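Local coordinates for methyl-accepting chemotaxis protein (Vibrio cholerae, PDB 6CEQ) that probably senses oxygen through heme-binding PAS domains, of which this is the second, and passes the signal to the chemotaxis machinery, at residues A45-L48 against V49-I53. Numbering follows the deposited sequence.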
loop_
_atom_site.group_PDB
_atom_site.type_symbol
_atom_site.label_atom_id
_atom_site.label_comp_id
_atom_site.label_asym_id
_atom_site.label_seq_id
_atom_site.Cartn_x
_atom_site.Cartn_y
_atom_site.Cartn_z
ATOM N N ALA A 45 -0.643 3.895 12.054
ATOM C CA ALA A 45 -1.022 2.773 11.193
ATOM C C ALA A 45 -2.493 2.390 11.347
ATOM O O ALA A 45 -3.155 2.041 10.362
ATOM C CB ALA A 45 -0.128 1.567 11.490
ATOM N N ALA A 46 -3.026 2.442 12.573
ATOM C CA ALA A 46 -4.407 2.031 12.841
ATOM C C ALA A 46 -5.423 3.031 12.321
ATOM O O ALA A 46 -6.634 2.760 12.367
ATOM C CB ALA A 46 -4.603 1.826 14.349
ATOM N N GLU A 47 -4.924 4.149 11.792
ATOM C CA GLU A 47 -5.685 5.313 11.361
ATOM C C GLU A 47 -5.679 5.476 9.840
ATOM O O GLU A 47 -6.200 6.475 9.331
ATOM C CB GLU A 47 -5.016 6.547 11.994
ATOM C CG GLU A 47 -4.980 6.638 13.540
ATOM C CD GLU A 47 -5.771 7.831 14.090
ATOM O OE1 GLU A 47 -5.817 8.884 13.383
ATOM O OE2 GLU A 47 -6.319 7.763 15.224
ATOM N N LEU A 48 -5.149 4.493 9.101
ATOM C CA LEU A 48 -4.966 4.618 7.653
ATOM C C LEU A 48 -6.245 4.354 6.873
ATOM O O LEU A 48 -6.470 4.963 5.821
ATOM C CB LEU A 48 -3.879 3.651 7.190
ATOM C CG LEU A 48 -2.451 3.945 7.621
ATOM C CD1 LEU A 48 -1.532 2.834 7.127
ATOM C CD2 LEU A 48 -1.989 5.288 7.076
ATOM N N VAL A 49 -7.092 3.455 7.375
ATOM C CA VAL A 49 -8.323 3.121 6.677
ATOM C C VAL A 49 -9.193 4.368 6.585
ATOM O O VAL A 49 -9.314 5.135 7.547
ATOM C CB VAL A 49 -9.039 1.962 7.390
ATOM C CG1 VAL A 49 -10.456 1.796 6.857
ATOM C CG2 VAL A 49 -8.252 0.662 7.213
ATOM N N GLY A 50 -9.740 4.614 5.400
ATOM C CA GLY A 50 -10.534 5.796 5.161
ATOM C C GLY A 50 -9.751 6.982 4.655
ATOM O O GLY A 50 -10.358 7.960 4.205
ATOM N N LYS A 51 -8.427 6.938 4.736
ATOM C CA LYS A 51 -7.599 7.998 4.190
ATOM C C LYS A 51 -7.372 7.779 2.700
ATOM O O LYS A 51 -7.434 6.655 2.196
ATOM C CB LYS A 51 -6.265 8.079 4.926
ATOM C CG LYS A 51 -6.433 8.713 6.299
ATOM C CD LYS A 51 -5.126 9.146 6.929
ATOM C CE LYS A 51 -5.405 9.993 8.163
ATOM N NZ LYS A 51 -6.450 9.353 9.013
ATOM N N ASN A 52 -7.148 8.876 1.988
ATOM C CA ASN A 52 -6.819 8.790 0.575
ATOM C C ASN A 52 -5.326 8.556 0.384
ATOM O O ASN A 52 -4.494 9.212 1.016
ATOM C CB ASN A 52 -7.243 10.059 -0.156
ATOM C CG ASN A 52 -7.263 9.869 -1.648
ATOM O OD1 ASN A 52 -6.221 9.668 -2.268
ATOM N ND2 ASN A 52 -8.449 9.909 -2.231
ATOM N N ILE A 53 -4.982 7.631 -0.522
ATOM C CA ILE A 53 -3.579 7.291 -0.727
ATOM C C ILE A 53 -2.769 8.471 -1.244
ATOM O O ILE A 53 -1.545 8.502 -1.062
ATOM C CB ILE A 53 -3.450 6.097 -1.703
ATOM C CG1 ILE A 53 -3.948 6.486 -3.097
ATOM C CG2 ILE A 53 -4.238 4.903 -1.190
ATOM C CD1 ILE A 53 -3.747 5.385 -4.162
HETATM O O HOH W 1 -5.525 1.530 9.367
HETATM O O HOH W 2 -6.379 10.905 11.419
#
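Leu48 and Lys51 close a type II beta turn, Lys51 N donating to Leu48 O over 3.0 Å from above the carbonyl plane, directly after the short 3-10 segment 45-47. Gly50 takes the third position of the turn with a positive phi of 91°, a backbone setting that glycine adopts readily. The Lys51 side chain then runs back alongside Leu48 O toward the residue before the turn. Lys51 CB lies 3.2 Å from Leu48 O, and the methylenes run on beside Glu47 O until a bend at the last torsion (chi4 46°) brings Lys51 NZ onto that oxygen, a 2.9 Å hydrogen bond with the donor tilted 23° from the carbonyl plane. The Glu47 carboxylate approaches the same ammonium without a direct salt bridge: Glu47 OE1 stays 4.4 Å from Lys51 NZ, and a water joins the two, donating to OE1 and accepting from NZ. A second water donates to Ala45 O at 2.6 Å and accepts from Val49 N, linking the first residue of the 3-10 segment to the turn. The Leu48 side chain is buried, packing on Phe43, Phe56 and Leu29, and comes within about 4 Å of the heme, while Ile53 further along lines its pocket. One lysine therefore ties together a backbone carbonyl and, through water, a carboxylate; its charge is probably eased by both, on the solvent-facing side of a loop whose inner side meets the heme.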